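Local atomic coordinates of transcription anti-terminator antagonist UpxZ (Bacteroides uniformis ATCC 8492, PDB entry 4EPZ), a protein that probably regulates capsular polysaccharide synthesis by antagonising the anti-terminators that carry transcription through the capsule operons. Residues Glu57-Gly60 against Asn61-Leu64; Glu123-Gln126 against Leu127-Thr130; Ile143-Glu146 against Leu147-Phe150. All blocks are in the same frame, centred on the assembly; numbering follows the deposited sequence. Where two conformers were deposited one is given.

Contact 1 (Glu57-Gly60 against Asn61-Leu64); sequences EEEG and NLCL
The carbonyl O of Glu57 takes two hydrogen bonds from Asn61, one from each face of its plane. The backbone N of Asn61 makes the usual i to i+4 helical bond, 3.1 Å to Glu57 O, while Asn61 ND2 comes in above the carbonyl plane at 2.9 Å from the same oxygen, bent to 137° at the hydrogen. The amide can fold back because its CG stands beside its own backbone N (chi1 -83°). A water fixes its rotation further, accepting from Asn61 ND2 at 3.0 Å and donating to Glu57 OE2 at 2.7 Å; the extended Glu57 runs alongside Asn61 to meet it. Elsewhere on the same turn, Glu59 bends at chi2 so that its OE2 lies 3.8 Å from Cys63 SG and its OE1 4.1 Å from Leu62 CD1. That buried carboxylate is paired in a salt bridge with Arg90, which should favour its charged form. Helix 56-72 is thus wrapped on several sides: Asn61 and Leu62 face Leu5, Leu6 and Leu10 of helix 5-20, Cys63 lies on Arg90 and Ile91 of helix 80-92, and Leu64 packs on Leu103 and Leu107 of helix 102-115.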
loop_
_atom_site.group_PDB
_atom_site.type_symbol
_atom_site.label_atom_id
_atom_site.label_comp_id
_atom_site.label_asym_id
_atom_site.label_seq_id
_atom_site.Cartn_x
_atom_site.Cartn_y
_atom_site.Cartn_z
ATOM N N GLU A 57 15.149 4.002 2.222
ATOM C CA GLU A 57 14.436 2.855 2.830
ATOM C C GLU A 57 13.381 3.356 3.833
ATOM O O GLU A 57 12.268 2.831 3.869
ATOM C CB GLU A 57 15.453 1.897 3.498
ATOM C CG GLU A 57 14.790 0.653 4.068
ATOM C CD GLU A 57 15.684 -0.387 4.735
ATOM O OE1 GLU A 57 16.908 -0.370 4.501
ATOM O OE2 GLU A 57 15.146 -1.200 5.519
ATOM N N GLU A 58 13.724 4.368 4.639
ATOM C CA GLU A 58 12.763 4.907 5.600
ATOM C C GLU A 58 11.596 5.568 4.831
ATOM O O GLU A 58 10.435 5.288 5.126
ATOM C CB GLU A 58 13.453 5.881 6.530
ATOM C CG GLU A 58 12.503 6.370 7.597
ATOM C CD GLU A 58 13.200 7.298 8.557
ATOM O OE1 GLU A 58 13.489 8.444 8.153
ATOM O OE2 GLU A 58 13.580 6.833 9.653
ATOM N N GLU A 59 11.922 6.384 3.811
ATOM C CA GLU A 59 10.925 7.014 2.949
ATOM C C GLU A 59 10.002 5.947 2.288
ATOM O O GLU A 59 8.790 6.130 2.309
ATOM C CB GLU A 59 11.616 7.920 1.905
ATOM C CG GLU A 59 10.675 8.684 0.957
ATOM C CD GLU A 59 9.741 9.760 1.503
ATOM O OE1 GLU A 59 9.629 9.918 2.743
ATOM O OE2 GLU A 59 9.157 10.493 0.669
ATOM N N GLY A 60 10.552 4.836 1.776
ATOM C CA GLY A 60 9.737 3.755 1.225
ATOM C C GLY A 60 8.747 3.209 2.248
ATOM O O GLY A 60 7.572 2.996 1.940
ATOM N N ASN A 61 9.218 2.941 3.478
ATOM C CA ASN A 61 8.352 2.380 4.522
ATOM C C ASN A 61 7.274 3.383 4.931
ATOM O O ASN A 61 6.134 2.977 5.172
ATOM C CB ASN A 61 9.187 1.977 5.733
ATOM C CG ASN A 61 9.775 0.616 5.499
ATOM O OD1 ASN A 61 9.050 -0.379 5.497
ATOM N ND2 ASN A 61 11.076 0.545 5.236
ATOM N N LEU A 62 7.650 4.680 5.041
ATOM C CA LEU A 62 6.676 5.732 5.359
ATOM C C LEU A 62 5.588 5.797 4.278
ATOM O O LEU A 62 4.385 5.810 4.589
ATOM C CB LEU A 62 7.398 7.082 5.447
ATOM C CG LEU A 62 8.081 7.461 6.756
ATOM C CD1 LEU A 62 8.864 8.774 6.555
ATOM C CD2 LEU A 62 7.027 7.698 7.877
ATOM N N CYS A 63 6.005 5.855 3.001
ATOM C CA CYS A 63 5.067 5.933 1.884
ATOM C C CYS A 63 4.175 4.727 1.828
ATOM O O CYS A 63 2.983 4.864 1.568
ATOM C CB CYS A 63 5.821 6.103 0.582
ATOM S SG CYS A 63 6.511 7.747 0.409
ATOM N N LEU A 64 4.756 3.527 2.009
ATOM C CA LEU A 64 3.934 2.329 1.978
ATOM C C LEU A 64 2.908 2.351 3.112
ATOM O O LEU A 64 1.731 2.077 2.859
ATOM C CB LEU A 64 4.785 1.063 2.060
ATOM C CG LEU A 64 3.971 -0.249 2.036
ATOM C CD1 LEU A 64 3.182 -0.391 0.725
ATOM C CD2 LEU A 64 4.876 -1.457 2.275
HETATM O O HOH W 1 12.636 -1.938 4.830
#

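Contact 2 (Glu123-Gln126 against Leu127-Thr130); sequences EAHQ and LIET
Leu127, Ile128 and Glu129 each send their backbone N-H back four residues, to the carbonyls of Glu123, Ala124 and His125, so the C-terminal part of helix 118-129 holds three regular alpha-helical bonds. They measure 3.0 Å from Leu127 N to Glu123 O and 3.1 Å from Ile128 N to Ala124 O. At Thr130 the pattern shortens: its N bonds three residues back, 3.0 Å from Leu127 O. The hydroxyl joins in, Thr130 OG1 donating to Leu127 O at 2.6 Å in the carbonyl plane and on a lone pair. It gets there because OG1 sits between the backbone N and the carbonyl carbon (chi1 72°), and the same torsion lays the methyl CG2 3.4 Å from Gln126 O. Two donors of one residue therefore grip the Leu127 carbonyl.

Among the side chains, His125 and Ile128 run alongside each other, with Ile128 CD1 lying obliquely to the imidazole, 4.0 Å from His125 ND1. CG1 of Ile128 also rests 3.5 Å from Ala124 O. The far nitrogen of the ring, NE2, is hydrogen-bonded to Glu151, which ties its outer end to the next helix. Gln126, Glu129 and Thr130 face outward, while the other flanks are covered: Ala124 touches Leu108, and Leu127 and Ile128 touch Met105, on helix 102-115, and Ala124, His125 and Ile128 meet Leu147 on helix 138-152.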
loop_
_atom_site.group_PDB
_atom_site.type_symbol
_atom_site.label_atom_id
_atom_site.label_comp_id
_atom_site.label_asym_id
_atom_site.label_seq_id
_atom_site.Cartn_x
_atom_site.Cartn_y
_atom_site.Cartn_z
ATOM N N GLU A 123 7.123 -3.929 -13.901
ATOM C CA GLU A 123 8.239 -4.079 -12.976
ATOM C C GLU A 123 7.886 -5.057 -11.823
ATOM O O GLU A 123 8.720 -5.880 -11.445
ATOM C CB GLU A 123 8.625 -2.715 -12.434
ATOM C CG GLU A 123 9.865 -2.793 -11.578
ATOM C CD GLU A 123 10.490 -1.458 -11.242
ATOM O OE1 GLU A 123 10.008 -0.414 -11.742
ATOM O OE2 GLU A 123 11.483 -1.466 -10.483
ATOM N N ALA A 124 6.641 -4.999 -11.312
ATOM C CA ALA A 124 6.166 -5.902 -10.275
ATOM C C ALA A 124 6.215 -7.367 -10.772
ATOM O O ALA A 124 6.708 -8.225 -10.033
ATOM C CB ALA A 124 4.749 -5.524 -9.864
ATOM N N HIS A 125 5.788 -7.644 -12.033
ATOM C CA HIS A 125 5.889 -9.022 -12.558
ATOM C C HIS A 125 7.347 -9.483 -12.717
ATOM O O HIS A 125 7.623 -10.666 -12.522
ATOM C CB HIS A 125 5.115 -9.184 -13.863
ATOM C CG HIS A 125 3.649 -9.308 -13.603
ATOM N ND1 HIS A 125 3.111 -10.457 -13.034
ATOM C CD2 HIS A 125 2.675 -8.383 -13.714
ATOM C CE1 HIS A 125 1.822 -10.214 -12.879
ATOM N NE2 HIS A 125 1.506 -8.986 -13.307
ATOM N N GLN A 126 8.276 -8.562 -13.021
ATOM C CA GLN A 126 9.695 -8.900 -13.139
ATOM C C GLN A 126 10.256 -9.298 -11.774
ATOM O O GLN A 126 11.073 -10.218 -11.685
ATOM C CB GLN A 126 10.494 -7.735 -13.748
ATOM C CG GLN A 126 10.308 -7.594 -15.259
ATOM C CD GLN A 126 11.108 -6.451 -15.844
ATOM O OE1 GLN A 126 11.002 -5.301 -15.411
ATOM N NE2 GLN A 126 11.901 -6.736 -16.868
ATOM N N LEU A 127 9.796 -8.622 -10.696
ATOM C CA LEU A 127 10.241 -8.955 -9.340
ATOM C C LEU A 127 9.732 -10.341 -8.962
ATOM O O LEU A 127 10.484 -11.174 -8.431
ATOM C CB LEU A 127 9.724 -7.927 -8.332
ATOM C CG LEU A 127 10.698 -6.923 -7.783
ATOM C CD1 LEU A 127 10.090 -6.202 -6.615
ATOM C CD2 LEU A 127 12.059 -7.581 -7.383
ATOM N N ILE A 128 8.467 -10.623 -9.308
ATOM C CA ILE A 128 7.865 -11.934 -9.017
ATOM C C ILE A 128 8.715 -13.048 -9.654
ATOM O O ILE A 128 8.985 -14.069 -9.007
ATOM C CB ILE A 128 6.374 -12.022 -9.496
ATOM C CG1 ILE A 128 5.470 -11.135 -8.626
ATOM C CG2 ILE A 128 5.851 -13.478 -9.432
ATOM C CD1 ILE A 128 3.969 -10.950 -9.203
ATOM N N GLU A 129 9.122 -12.853 -10.918
ATOM C CA GLU A 129 9.917 -13.824 -11.692
ATOM C C GLU A 129 11.246 -14.154 -11.001
ATOM O O GLU A 129 11.842 -15.179 -11.289
ATOM C CB GLU A 129 10.212 -13.283 -13.102
ATOM C CG GLU A 129 9.056 -13.306 -14.088
ATOM C CD GLU A 129 9.293 -12.451 -15.321
ATOM O OE1 GLU A 129 10.422 -12.472 -15.865
ATOM O OE2 GLU A 129 8.348 -11.744 -15.736
ATOM N N THR A 130 11.726 -13.278 -10.097
ATOM C CA THR A 130 13.006 -13.529 -9.409
ATOM C C THR A 130 12.816 -14.489 -8.208
ATOM O O THR A 130 13.804 -14.998 -7.677
ATOM C CB THR A 130 13.683 -12.248 -8.947
ATOM O OG1 THR A 130 12.988 -11.678 -7.827
ATOM C CG2 THR A 130 13.922 -11.260 -10.084
#

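Contact 3 (Ile143-Glu146 against Leu147-Phe150); sequences IIEE and LRNF
Phe150 and Asn149 both place CG beside their own backbone N (chi1 -72° for Phe150), which turns each side chain back over the preceding turn. The phenyl ring comes obliquely against a carbonyl, with Phe150 CD2 3.3 Å from Glu146 O, the oxygen that also accepts from Phe150 N at 3.0 Å. Glu145 and Asn149 each have two conformers; in one pair they lie side by side, amide turned 75° from carboxylate, and a water, probably not a permanent bridge, donates to Glu145 OE2 at 2.6 Å and accepts from Asn149 ND2 at 2.7 Å. With Glu145 so placed, Arg148 bends at chi3, bringing NH2 to 3.7 Å from Glu145 CG, though Glu145 OE2 stays 5.0 Å from Arg148 NH2. Glu146 OE2 is hydrogen-bonded to Tyr21. Beyond this turn Phe150 stacks edge-to-face with Trp110 and touches Ser113, so an alanine here would probably leave the Trp110 ring without its aromatic partner and open a gap against helix 102-115. Helix 138-152 is amphipathic, as suits an all-helical fold: Ile143 and Leu147 lie against helix 102-115, Ile144 and Leu147 on helix 118-129, while Glu145 and Arg148 look to solvent.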
loop_
_atom_site.group_PDB
_atom_site.type_symbol
_atom_site.label_atom_id
_atom_site.label_comp_id
_atom_site.label_asym_id
_atom_site.label_seq_id
_atom_site.Cartn_x
_atom_site.Cartn_y
_atom_site.Cartn_z
ATOM N N ILE A 143 1.003 -10.812 -1.752
ATOM C CA ILE A 143 1.159 -9.625 -2.610
ATOM C C ILE A 143 0.874 -10.032 -4.073
ATOM O O ILE A 143 0.302 -9.230 -4.810
ATOM C CB ILE A 143 2.516 -8.909 -2.427
ATOM C CG1 ILE A 143 2.477 -7.462 -3.026
ATOM C CG2 ILE A 143 3.692 -9.746 -2.975
ATOM C CD1 ILE A 143 1.381 -6.544 -2.271
ATOM N N ILE A 144 1.239 -11.268 -4.471
ATOM C CA ILE A 144 0.899 -11.750 -5.825
ATOM C C ILE A 144 -0.657 -11.742 -6.018
ATOM O O ILE A 144 -1.163 -11.278 -7.060
ATOM C CB ILE A 144 1.488 -13.163 -6.042
ATOM C CG1 ILE A 144 3.017 -13.094 -6.208
ATOM C CG2 ILE A 144 0.839 -13.846 -7.279
ATOM C CD1 ILE A 144 3.637 -14.501 -6.054
ATOM N N GLU A 145 -1.380 -12.215 -4.994
ATOM C CA GLU A 145 -2.834 -12.266 -4.991
ATOM C C GLU A 145 -3.392 -10.841 -5.074
ATOM O O GLU A 145 -4.303 -10.569 -5.867
ATOM C CB GLU A 145 -3.327 -13.006 -3.732
ATOM C CG GLU A 145 -4.823 -13.278 -3.692
ATOM C CD GLU A 145 -5.321 -13.910 -2.400
ATOM O OE1 GLU A 145 -4.519 -14.577 -1.704
ATOM O OE2 GLU A 145 -6.515 -13.723 -2.075
ATOM N N GLU A 146 -2.835 -9.918 -4.280
ATOM C CA GLU A 146 -3.290 -8.513 -4.264
ATOM C C GLU A 146 -3.115 -7.858 -5.640
ATOM O O GLU A 146 -4.052 -7.226 -6.158
ATOM C CB GLU A 146 -2.557 -7.719 -3.177
ATOM C CG GLU A 146 -3.079 -8.088 -1.788
ATOM C CD GLU A 146 -2.238 -7.642 -0.602
ATOM O OE1 GLU A 146 -1.448 -6.687 -0.761
ATOM O OE2 GLU A 146 -2.399 -8.217 0.497
ATOM N N LEU A 147 -1.935 -8.047 -6.246
ATOM C CA LEU A 147 -1.645 -7.526 -7.584
ATOM C C LEU A 147 -2.628 -8.092 -8.604
ATOM O O LEU A 147 -3.202 -7.314 -9.382
ATOM C CB LEU A 147 -0.222 -7.860 -8.013
ATOM C CG LEU A 147 0.165 -7.398 -9.439
ATOM C CD1 LEU A 147 -0.008 -5.867 -9.618
ATOM C CD2 LEU A 147 1.582 -7.870 -9.789
ATOM N N ARG A 148 -2.849 -9.416 -8.589
ATOM C CA ARG A 148 -3.781 -10.017 -9.531
ATOM C C ARG A 148 -5.196 -9.430 -9.367
ATOM O O ARG A 148 -5.846 -9.137 -10.376
ATOM C CB ARG A 148 -3.814 -11.534 -9.383
ATOM C CG ARG A 148 -4.589 -12.211 -10.536
ATOM C CD ARG A 148 -4.840 -13.673 -10.312
ATOM N NE ARG A 148 -5.632 -13.932 -9.105
ATOM C CZ ARG A 148 -5.129 -14.418 -7.975
ATOM N NH1 ARG A 148 -3.833 -14.701 -7.883
ATOM N NH2 ARG A 148 -5.912 -14.610 -6.923
ATOM N N ASN A 149 -5.653 -9.218 -8.106
ATOM C CA ASN A 149 -6.980 -8.660 -7.855
ATOM C C ASN A 149 -7.071 -7.218 -8.393
ATOM O O ASN A 149 -8.090 -6.862 -8.982
ATOM C CB ASN A 149 -7.321 -8.735 -6.383
ATOM C CG ASN A 149 -7.733 -10.137 -5.945
ATOM O OD1 ASN A 149 -8.372 -10.891 -6.689
ATOM N ND2 ASN A 149 -7.419 -10.507 -4.715
ATOM N N PHE A 150 -6.000 -6.406 -8.225
ATOM C CA PHE A 150 -6.023 -5.034 -8.770
ATOM C C PHE A 150 -6.106 -5.074 -10.311
ATOM O O PHE A 150 -6.856 -4.301 -10.913
ATOM C CB PHE A 150 -4.777 -4.252 -8.315
ATOM C CG PHE A 150 -4.791 -3.881 -6.844
ATOM C CD1 PHE A 150 -5.923 -3.311 -6.263
ATOM C CD2 PHE A 150 -3.633 -3.990 -6.070
ATOM C CE1 PHE A 150 -5.930 -2.956 -4.907
ATOM C CE2 PHE A 150 -3.638 -3.612 -4.723
ATOM C CZ PHE A 150 -4.784 -3.097 -4.157
HETATM O O HOH W 2 -8.149 -13.022 -4.020
#

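In the fold
Contact 1 is the buried one, contact 2 lies at the surface, its centre about 17 Å from the centre of the chain, and contact 3 is intermediate. All three pack on helix 102-115, a shared neighbour. Contacts 2 and 3 belong to successive helices and touch directly, with Leu147 CD2 3.9 Å from Ala124 CB and Ile128 CD1 3.8 Å from Ile144 CG1; contact 1 touches neither. Contacts 1 and 3 fall on opposite sides of the chain centre. Each has a water between a glutamate and an asparagine, in contact 3 for one pair of conformers, but only in contact 1 does that amide also bond a backbone carbonyl. In contact 2 it is a threonine hydroxyl that adds a second bond to a backbone carbonyl.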